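PDB 4NZK: AlgX/AlgJ SGNH hydrolase-like domain-containing protein from Eubacterium siraeum, which is of unknown function but carries an SGNH hydrolase-like fold of the DHHW family, related to the AlgX/AlgJ domain, and may be an esterase or acyl-transfer enzyme. Local coordinates for residues H70-S75 against A112-E117; A147-H152 against Y156-T161; C284-S289 against R311-Y316. One frame throughout, in Å; residues are numbered along the deposited sequence.

Interaction 1 (H70-S75 against A112-E117); sequences HTWGIS and AYYLPE
Tyr-114, at the end of the short helix 111-114, lays one face of its ring against the indole of Trp-72 on strand 70-75. The two planes are turned 33° from each other, so the rings meet obliquely, and the outer corner of the indole does the touching, with Trp-72 CH2 3.5 Å from Tyr-114 CG. Lower on the same side chain, Tyr-114 CB sits over the indole's six-membered ring in a CH-pi contact, 4.2 Å from its centroid. The opposite face of the tyrosine ring is backed by CB of Tyr-113, and its hydroxyl is bonded to the backbone O of Thr-153, which fixes the far end of the ring. The carbonyl oxygen of Tyr-114 lies 4.0 Å from Ile-74 CD1. Leu-115 comes next: its CG is anti to the backbone N (chi1 -159°), which carries CD1 to within 4.1 Å of Ile-74 CG2. Pro-116 packs on Ile-67 of the adjoining strand 62-67. Trp-72 and Ile-74, two residues apart, thus use the same face of an edge strand, the last of a three-stranded antiparallel meander (53-59, 62-67, 70-75) packed against the end of helix 111-114 and the loop that follows.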
loop_
_atom_site.group_PDB
_atom_site.type_symbol
_atom_site.label_atom_id
_atom_site.label_comp_id
_atom_site.label_asym_id
_atom_site.label_seq_id
_atom_site.Cartn_x
_atom_site.Cartn_y
_atom_site.Cartn_z
ATOM N N HIS A 70 -20.918 6.076 -13.465
ATOM C CA HIS A 70 -20.415 6.243 -12.092
ATOM C C HIS A 70 -19.417 7.397 -12.058
ATOM O O HIS A 70 -18.625 7.569 -12.973
ATOM C CB HIS A 70 -19.706 4.986 -11.544
ATOM C CG HIS A 70 -20.618 3.941 -10.951
ATOM N ND1 HIS A 70 -21.308 4.121 -9.769
ATOM C CD2 HIS A 70 -20.891 2.677 -11.349
ATOM C CE1 HIS A 70 -21.990 3.028 -9.482
ATOM N NE2 HIS A 70 -21.754 2.135 -10.426
ATOM N N THR A 71 -19.457 8.153 -10.984
ATOM C CA THR A 71 -18.526 9.253 -10.802
ATOM C C THR A 71 -17.241 8.729 -10.185
ATOM O O THR A 71 -17.236 8.026 -9.157
ATOM C CB THR A 71 -19.122 10.326 -9.885
ATOM O OG1 THR A 71 -20.363 10.784 -10.452
ATOM C CG2 THR A 71 -18.164 11.507 -9.717
ATOM N N TRP A 72 -16.146 9.168 -10.778
ATOM C CA TRP A 72 -14.829 8.908 -10.241
ATOM C C TRP A 72 -14.140 10.214 -9.848
ATOM O O TRP A 72 -14.348 11.246 -10.476
ATOM C CB TRP A 72 -13.948 8.313 -11.326
ATOM C CG TRP A 72 -14.243 6.931 -11.721
ATOM C CD1 TRP A 72 -15.341 6.484 -12.397
ATOM C CD2 TRP A 72 -13.368 5.809 -11.577
ATOM N NE1 TRP A 72 -15.222 5.145 -12.625
ATOM C CE2 TRP A 72 -14.022 4.707 -12.144
ATOM C CE3 TRP A 72 -12.116 5.620 -10.975
ATOM C CZ2 TRP A 72 -13.449 3.421 -12.165
ATOM C CZ3 TRP A 72 -11.551 4.360 -11.010
ATOM C CH2 TRP A 72 -12.233 3.279 -11.586
ATOM N N GLY A 73 -13.287 10.128 -8.830
ATOM C CA GLY A 73 -12.284 11.144 -8.539
ATOM C C GLY A 73 -10.950 10.451 -8.784
ATOM O O GLY A 73 -10.677 9.400 -8.180
ATOM N N ILE A 74 -10.134 11.040 -9.674
ATOM C CA ILE A 74 -8.852 10.475 -10.110
ATOM C C ILE A 74 -7.756 11.484 -9.958
ATOM O O ILE A 74 -7.831 12.603 -10.508
ATOM C CB ILE A 74 -8.939 10.040 -11.585
ATOM C CG1 ILE A 74 -10.095 9.049 -11.748
ATOM C CG2 ILE A 74 -7.579 9.464 -12.049
ATOM C CD1 ILE A 74 -10.366 8.611 -13.163
ATOM N N SER A 75 -6.709 11.103 -9.233
ATOM C CA SER A 75 -5.577 12.018 -9.036
ATOM C C SER A 75 -4.719 11.989 -10.311
ATOM O O SER A 75 -4.323 10.927 -10.786
ATOM C CB SER A 75 -4.724 11.551 -7.854
ATOM O OG SER A 75 -5.392 11.575 -6.629
ATOM N N ALA A 112 -3.547 5.412 -13.733
ATOM C CA ALA A 112 -2.762 4.631 -14.696
ATOM C C ALA A 112 -3.630 3.806 -15.648
ATOM O O ALA A 112 -3.220 3.534 -16.796
ATOM C CB ALA A 112 -1.856 3.674 -13.993
ATOM N N TYR A 113 -4.807 3.400 -15.163
ATOM C CA TYR A 113 -5.649 2.479 -15.889
ATOM C C TYR A 113 -7.004 3.007 -16.347
ATOM O O TYR A 113 -7.542 2.525 -17.338
ATOM C CB TYR A 113 -5.917 1.245 -15.030
ATOM C CG TYR A 113 -4.674 0.619 -14.440
ATOM C CD1 TYR A 113 -3.714 0.058 -15.258
ATOM C CD2 TYR A 113 -4.476 0.568 -13.087
ATOM C CE1 TYR A 113 -2.546 -0.497 -14.727
ATOM C CE2 TYR A 113 -3.331 -0.003 -12.538
ATOM C CZ TYR A 113 -2.363 -0.545 -13.373
ATOM O OH TYR A 113 -1.237 -1.089 -12.809
ATOM N N TYR A 114 -7.565 3.956 -15.606
ATOM C CA TYR A 114 -8.957 4.355 -15.768
ATOM C C TYR A 114 -9.224 5.779 -16.245
ATOM O O TYR A 114 -10.377 6.170 -16.335
ATOM C CB TYR A 114 -9.657 4.161 -14.430
ATOM C CG TYR A 114 -9.724 2.698 -14.020
ATOM C CD1 TYR A 114 -10.575 1.819 -14.655
ATOM C CD2 TYR A 114 -8.956 2.208 -13.008
ATOM C CE1 TYR A 114 -10.650 0.484 -14.275
ATOM C CE2 TYR A 114 -9.037 0.885 -12.604
ATOM C CZ TYR A 114 -9.878 0.021 -13.248
ATOM O OH TYR A 114 -9.917 -1.276 -12.810
ATOM N N LEU A 115 -8.181 6.532 -16.554
ATOM C CA LEU A 115 -8.378 7.875 -17.076
ATOM C C LEU A 115 -9.071 7.795 -18.423
ATOM O O LEU A 115 -8.639 7.018 -19.290
ATOM C CB LEU A 115 -7.017 8.591 -17.147
ATOM C CG LEU A 115 -6.961 10.093 -17.188
ATOM C CD1 LEU A 115 -7.631 10.715 -15.953
ATOM C CD2 LEU A 115 -5.514 10.511 -17.305
ATOM N N PRO A 116 -10.159 8.576 -18.609
ATOM C CA PRO A 116 -10.871 8.444 -19.859
ATOM C C PRO A 116 -10.149 9.080 -21.004
ATOM O O PRO A 116 -9.129 9.791 -20.832
ATOM C CB PRO A 116 -12.215 9.147 -19.618
ATOM C CG PRO A 116 -12.147 9.761 -18.304
ATOM C CD PRO A 116 -10.886 9.386 -17.622
ATOM N N GLU A 117 -10.676 8.814 -22.186
ATOM C CA GLU A 117 -10.072 9.338 -23.402
ATOM C C GLU A 117 -10.056 10.863 -23.380
ATOM O O GLU A 117 -10.973 11.510 -22.857
ATOM C CB GLU A 117 -10.794 8.820 -24.649
ATOM C CG GLU A 117 -12.189 9.384 -24.835
#

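Interaction 2 (A147-H152 against Y156-T161); sequences AALEAH and YIYTRT
Leu-149, in the last turn of helix 145-150, meets the returning chain through Ile-157 and Tyr-158. The close part lies round two carbonyl oxygens. With chi1 at 49°, CG1 of Ile-157 stands between its own backbone N and carbonyl carbon, and CG1, CG2 and CD1 can all gather about His-152 O, CD1 lying 3.7 Å from it. The same methyl, Ile-157 CD1, is also 3.7 Å from Leu-149 O. Further along the leucine side chain, Leu-149 CD1 touches Tyr-158 OH at 3.4 Å, the two side chains crossing at about a right angle. Purely apolar pairs are wider: Leu-149 CD2 is 4.3 Å from Ile-157 CD1. The other side is looser and more open. Of the His-152 side chain it is CB that approaches Ile-157 CG2, at 4.2 Å, while the imidazole turns from Ile-157 toward Glu-155, which binds ND1. The shortest approaches set carbon against oxygen, yet Leu-149 O accepts the N-H of His-152 at 2.9 Å, and Tyr-158 OH donates to Pro-108 O. The chemistry implies that the reversal after the helix is held by shape and burial, with these two oxygens satisfied locally or by a neighbouring loop.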
loop_
_atom_site.group_PDB
_atom_site.type_symbol
_atom_site.label_atom_id
_atom_site.label_comp_id
_atom_site.label_asym_id
_atom_site.label_seq_id
_atom_site.Cartn_x
_atom_site.Cartn_y
_atom_site.Cartn_z
ATOM N N ALA A 147 2.137 -4.538 -13.549
ATOM C CA ALA A 147 1.653 -5.526 -14.486
ATOM C C ALA A 147 0.600 -6.412 -13.853
ATOM O O ALA A 147 -0.324 -6.859 -14.534
ATOM C CB ALA A 147 2.791 -6.379 -15.030
ATOM N N ALA A 148 0.753 -6.700 -12.564
ATOM C CA ALA A 148 -0.222 -7.538 -11.877
ATOM C C ALA A 148 -1.581 -6.864 -11.864
ATOM O O ALA A 148 -2.594 -7.481 -12.148
ATOM C CB ALA A 148 0.247 -7.825 -10.468
ATOM N N LEU A 149 -1.612 -5.572 -11.602
ATOM C CA LEU A 149 -2.885 -4.856 -11.559
ATOM C C LEU A 149 -3.465 -4.675 -12.950
ATOM O O LEU A 149 -4.679 -4.766 -13.132
ATOM C CB LEU A 149 -2.690 -3.515 -10.901
ATOM C CG LEU A 149 -2.398 -3.585 -9.403
ATOM C CD1 LEU A 149 -1.649 -2.317 -8.960
ATOM C CD2 LEU A 149 -3.692 -3.755 -8.568
ATOM N N GLU A 150 -2.599 -4.394 -13.913
ATOM C CA GLU A 150 -3.032 -4.136 -15.293
ATOM C C GLU A 150 -3.850 -5.332 -15.807
ATOM O O GLU A 150 -4.763 -5.165 -16.601
ATOM C CB GLU A 150 -1.793 -3.900 -16.163
ATOM C CG GLU A 150 -2.034 -3.525 -17.611
ATOM C CD GLU A 150 -0.702 -3.242 -18.341
ATOM O OE1 GLU A 150 0.344 -3.902 -18.061
ATOM O OE2 GLU A 150 -0.698 -2.354 -19.186
ATOM N N ALA A 151 -3.515 -6.533 -15.343
ATOM C CA ALA A 151 -4.211 -7.738 -15.805
ATOM C C ALA A 151 -5.623 -7.935 -15.214
ATOM O O ALA A 151 -6.325 -8.857 -15.613
ATOM C CB ALA A 151 -3.342 -8.943 -15.499
ATOM N N HIS A 152 -6.052 -7.056 -14.309
ATOM C CA HIS A 152 -7.297 -7.231 -13.588
ATOM C C HIS A 152 -8.148 -5.986 -13.559
ATOM O O HIS A 152 -9.008 -5.810 -12.668
ATOM C CB HIS A 152 -6.996 -7.729 -12.176
ATOM C CG HIS A 152 -6.378 -9.075 -12.172
ATOM N ND1 HIS A 152 -7.105 -10.226 -12.411
ATOM C CD2 HIS A 152 -5.092 -9.465 -12.019
ATOM C CE1 HIS A 152 -6.296 -11.273 -12.373
ATOM N NE2 HIS A 152 -5.061 -10.832 -12.174
ATOM N N TYR A 156 -13.049 -4.949 -9.702
ATOM C CA TYR A 156 -13.215 -3.774 -8.826
ATOM C C TYR A 156 -11.957 -3.678 -7.937
ATOM O O TYR A 156 -11.987 -3.870 -6.719
ATOM C CB TYR A 156 -14.481 -3.943 -8.003
ATOM C CG TYR A 156 -15.059 -2.717 -7.316
ATOM C CD1 TYR A 156 -14.373 -1.503 -7.234
ATOM C CD2 TYR A 156 -16.303 -2.795 -6.725
ATOM C CE1 TYR A 156 -14.939 -0.398 -6.603
ATOM C CE2 TYR A 156 -16.873 -1.706 -6.096
ATOM C CZ TYR A 156 -16.192 -0.510 -6.032
ATOM O OH TYR A 156 -16.804 0.541 -5.383
ATOM N N ILE A 157 -10.855 -3.326 -8.591
ATOM C CA ILE A 157 -9.550 -3.316 -7.948
ATOM C C ILE A 157 -9.192 -1.967 -7.342
ATOM O O ILE A 157 -8.356 -1.878 -6.428
ATOM C CB ILE A 157 -8.416 -3.782 -8.887
ATOM C CG1 ILE A 157 -8.471 -3.067 -10.229
ATOM C CG2 ILE A 157 -8.494 -5.305 -9.028
ATOM C CD1 ILE A 157 -7.153 -3.156 -10.980
ATOM N N TYR A 158 -9.824 -0.909 -7.854
ATOM C CA TYR A 158 -9.606 0.439 -7.326
ATOM C C TYR A 158 -10.925 1.058 -6.893
ATOM O O TYR A 158 -11.965 0.788 -7.447
ATOM C CB TYR A 158 -8.938 1.370 -8.346
ATOM C CG TYR A 158 -7.444 1.198 -8.482
ATOM C CD1 TYR A 158 -6.897 0.277 -9.368
ATOM C CD2 TYR A 158 -6.566 1.973 -7.681
ATOM C CE1 TYR A 158 -5.544 0.118 -9.451
ATOM C CE2 TYR A 158 -5.189 1.820 -7.794
ATOM C CZ TYR A 158 -4.703 0.881 -8.688
ATOM O OH TYR A 158 -3.345 0.628 -8.842
ATOM N N THR A 159 -10.870 1.872 -5.852
ATOM C CA THR A 159 -12.071 2.631 -5.475
ATOM C C THR A 159 -12.259 3.798 -6.438
ATOM O O THR A 159 -11.303 4.220 -7.109
ATOM C CB THR A 159 -11.960 3.179 -4.075
ATOM O OG1 THR A 159 -10.955 4.179 -4.068
ATOM C CG2 THR A 159 -11.607 2.054 -3.093
ATOM N N ARG A 160 -13.500 4.285 -6.534
ATOM C CA ARG A 160 -13.804 5.468 -7.297
ATOM C C ARG A 160 -13.660 6.742 -6.441
ATOM O O ARG A 160 -13.448 7.823 -6.990
ATOM C CB ARG A 160 -15.217 5.439 -7.840
ATOM C CG ARG A 160 -15.427 4.410 -8.926
ATOM C CD ARG A 160 -16.829 4.494 -9.537
ATOM N NE ARG A 160 -17.796 3.943 -8.591
ATOM C CZ ARG A 160 -18.505 4.639 -7.706
ATOM N NH1 ARG A 160 -18.477 5.967 -7.640
ATOM N NH2 ARG A 160 -19.263 3.994 -6.857
ATOM N N THR A 161 -13.801 6.622 -5.119
ATOM C CA THR A 161 -13.924 7.797 -4.259
ATOM C C THR A 161 -12.816 7.916 -3.197
ATOM O O THR A 161 -12.894 8.738 -2.282
ATOM C CB THR A 161 -15.269 7.826 -3.508
ATOM O OG1 THR A 161 -15.301 6.823 -2.483
ATOM C CG2 THR A 161 -16.469 7.681 -4.479
#

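Interaction 3 (C284-S289 against R311-Y316); sequences CIFKDS and RYFDLY. With EDO (1,2-ethanediol), chain B.
Arg-311 reaches across to Ser-289, while Phe-286 and Phe-313 meet at the other end of the contact. The arginine chain bends at its third torsion (chi3 -72°), which swings the guanidinium to the backbone just past strand 282-287. There Arg-311 NH2 lies 3.5 Å from Ser-289 N and 3.9 Å from Ser-289 CB, a van der Waals approach. Its real anchors are acidic: NE forms a salt bridge with Asp-309 and NH2 with Asp-267. Lys-287 NZ bridges to the same two carboxylates, so the two cations, with Lys-287 NZ 4.9 Å from Arg-311 NH2, share their counter-charges and probably hold that pair of acids in place. Tyr-312 adds CE2 over one face of the guanidinium. Lys-287 NZ also donates to both hydroxyl oxygens of a 1,2-ethanediol probably taken up from the crystallisation liquor, at 2.9 Å to O1 and 2.9 Å to O2.

Phe-286 and Phe-313 form a T-shaped pair. The edge of Phe-286 points at the face of Phe-313 with planes at 89° and centroids 5.6 Å apart, and Phe-286 CE1 to Phe-313 CE1 is the nearest approach, 4.0 Å.

The contact lies at the C-terminal ends of the adjacent parallel strands 282-287 and 304-309. Ser-289, whose OG is hydrogen-bonded to His-164 NE2, follows the first of them in an Asp-Ser pair, an arrangement consistent with the serine-histidine site of SGNH hydrolases.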
loop_
_atom_site.group_PDB
_atom_site.type_symbol
_atom_site.label_atom_id
_atom_site.label_comp_id
_atom_site.label_asym_id
_atom_site.label_seq_id
_atom_site.Cartn_x
_atom_site.Cartn_y
_atom_site.Cartn_z
ATOM N N CYS A 284 9.491 -7.538 7.184
ATOM C CA CYS A 284 9.239 -6.174 7.626
ATOM C C CYS A 284 8.777 -5.385 6.405
ATOM O O CYS A 284 9.400 -5.454 5.339
ATOM C CB CYS A 284 10.521 -5.560 8.175
ATOM S SG CYS A 284 10.284 -3.958 8.937
ATOM N N ILE A 285 7.667 -4.677 6.557
ATOM C CA ILE A 285 7.111 -3.848 5.502
ATOM C C ILE A 285 7.314 -2.389 5.875
ATOM O O ILE A 285 6.995 -1.966 6.989
ATOM C CB ILE A 285 5.610 -4.070 5.312
ATOM C CG1 ILE A 285 5.310 -5.538 5.088
ATOM C CG2 ILE A 285 5.079 -3.236 4.162
ATOM C CD1 ILE A 285 3.885 -5.874 5.427
ATOM N N PHE A 286 7.899 -1.647 4.961
ATOM C CA PHE A 286 8.034 -0.216 5.074
ATOM C C PHE A 286 7.169 0.371 3.994
ATOM O O PHE A 286 7.402 0.173 2.815
ATOM C CB PHE A 286 9.475 0.217 4.901
ATOM C CG PHE A 286 10.352 -0.175 6.058
ATOM C CD1 PHE A 286 10.154 0.371 7.313
ATOM C CD2 PHE A 286 11.393 -1.075 5.866
ATOM C CE1 PHE A 286 10.969 0.005 8.364
ATOM C CE2 PHE A 286 12.190 -1.453 6.929
ATOM C CZ PHE A 286 11.964 -0.903 8.164
ATOM N N LYS A 287 6.133 1.080 4.409
ATOM C CA LYS A 287 5.084 1.454 3.478
ATOM C C LYS A 287 4.570 2.872 3.642
ATOM O O LYS A 287 4.896 3.565 4.599
ATOM C CB LYS A 287 3.917 0.440 3.639
ATOM C CG LYS A 287 3.410 0.173 5.067
ATOM C CD LYS A 287 2.581 1.298 5.608
ATOM C CE LYS A 287 2.025 1.027 6.989
ATOM N NZ LYS A 287 1.125 2.153 7.365
ATOM N N ASP A 288 3.802 3.290 2.646
ATOM C CA ASP A 288 2.874 4.403 2.778
ATOM C C ASP A 288 1.473 3.765 2.934
ATOM O O ASP A 288 1.342 2.540 3.067
ATOM C CB ASP A 288 2.954 5.359 1.593
ATOM C CG ASP A 288 2.263 4.822 0.320
ATOM O OD1 ASP A 288 1.788 3.643 0.306
ATOM O OD2 ASP A 288 2.181 5.586 -0.707
ATOM N N SER A 289 0.412 4.555 2.920
ATOM C CA SER A 289 -0.871 3.984 3.243
ATOM C C SER A 289 -1.404 2.931 2.262
ATOM O O SER A 289 -2.254 2.112 2.653
ATOM C CB SER A 289 -1.920 5.065 3.499
ATOM O OG SER A 289 -2.125 5.869 2.364
ATOM N N ARG A 311 6.722 7.338 7.207
ATOM C CA ARG A 311 6.488 8.666 7.780
ATOM C C ARG A 311 6.595 8.722 9.321
ATOM O O ARG A 311 6.817 9.787 9.876
ATOM C CB ARG A 311 5.102 9.161 7.357
ATOM C CG ARG A 311 4.953 9.296 5.854
ATOM C CD ARG A 311 3.495 9.365 5.440
ATOM N NE ARG A 311 2.805 8.076 5.582
ATOM C CZ ARG A 311 1.479 7.948 5.488
ATOM N NH1 ARG A 311 0.725 9.029 5.244
ATOM N NH2 ARG A 311 0.903 6.753 5.645
ATOM N N TYR A 312 6.447 7.566 9.981
ATOM C CA TYR A 312 6.270 7.473 11.440
ATOM C C TYR A 312 7.119 6.324 11.990
ATOM O O TYR A 312 6.635 5.223 12.306
ATOM C CB TYR A 312 4.807 7.216 11.793
ATOM C CG TYR A 312 3.844 8.115 11.080
ATOM C CD1 TYR A 312 3.800 9.447 11.346
ATOM C CD2 TYR A 312 3.004 7.618 10.113
ATOM C CE1 TYR A 312 2.910 10.254 10.687
ATOM C CE2 TYR A 312 2.111 8.421 9.417
ATOM C CZ TYR A 312 2.068 9.750 9.712
ATOM O OH TYR A 312 1.206 10.597 9.044
ATOM N N PHE A 313 8.392 6.566 12.105
ATOM C CA PHE A 313 9.312 5.523 12.498
ATOM C C PHE A 313 10.435 6.196 13.216
ATOM O O PHE A 313 11.187 6.967 12.621
ATOM C CB PHE A 313 9.822 4.791 11.270
ATOM C CG PHE A 313 10.646 3.561 11.592
ATOM C CD1 PHE A 313 10.007 2.358 11.891
ATOM C CD2 PHE A 313 12.027 3.583 11.548
ATOM C CE1 PHE A 313 10.730 1.221 12.172
ATOM C CE2 PHE A 313 12.759 2.445 11.848
ATOM C CZ PHE A 313 12.103 1.249 12.133
ATOM N N ASP A 314 10.556 5.886 14.504
ATOM C CA ASP A 314 11.507 6.584 15.359
ATOM C C ASP A 314 12.663 5.735 15.848
ATOM O O ASP A 314 13.079 5.829 16.992
ATOM C CB ASP A 314 10.730 7.186 16.526
ATOM C CG ASP A 314 9.861 8.342 16.086
ATOM O OD1 ASP A 314 10.419 9.322 15.532
ATOM O OD2 ASP A 314 8.628 8.260 16.269
ATOM N N LEU A 315 13.141 4.875 14.969
ATOM C CA LEU A 315 14.260 4.015 15.221
ATOM C C LEU A 315 15.208 4.048 14.026
ATOM O O LEU A 315 14.959 4.725 13.043
ATOM C CB LEU A 315 13.758 2.594 15.435
ATOM C CG LEU A 315 12.890 2.287 16.627
ATOM C CD1 LEU A 315 12.512 0.824 16.573
ATOM C CD2 LEU A 315 13.618 2.614 17.914
ATOM N N TYR A 316 16.290 3.282 14.120
ATOM C CA TYR A 316 17.233 3.097 13.012
ATOM C C TYR A 316 16.920 1.741 12.358
ATOM O O TYR A 316 17.132 0.690 12.924
ATOM C CB TYR A 316 18.662 3.171 13.512
ATOM C CG TYR A 316 19.718 2.924 12.449
ATOM C CD1 TYR A 316 19.793 3.721 11.305
ATOM C CD2 TYR A 316 20.657 1.912 12.592
ATOM C CE1 TYR A 316 20.773 3.519 10.327
ATOM C CE2 TYR A 316 21.634 1.693 11.631
ATOM C CZ TYR A 316 21.696 2.497 10.497
ATOM O OH TYR A 316 22.658 2.276 9.558
HETATM C C1 EDO B . 0.253 0.402 10.683
HETATM O O1 EDO B . -0.388 0.841 9.496
HETATM C C2 EDO B . 1.765 0.699 10.696
HETATM O O2 EDO B . 2.033 1.982 10.145
#

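From the N terminus, interaction 1 comes first: strand 70-75 of the small antiparallel sheet is met by the end of helix 111-114 and the chain just after it, closing a loop that holds helix 83-96 and strand 101-107. Interaction 2 opens after that and closes a tight reversal behind helix 145-150. Interaction 3 follows far along the chain, joining the ends of neighbouring strands 282-287 and 304-309. The three are in series, none nested or crossed. Interactions 1 and 2 touch: Arg-160 grips strand 70-75 through Thr-71 O and Gly-73 N, and Tyr-114 OH packs on Ile-157. Interaction 3 lies across the chain's centre, its centre about 25 Å from that of interaction 2.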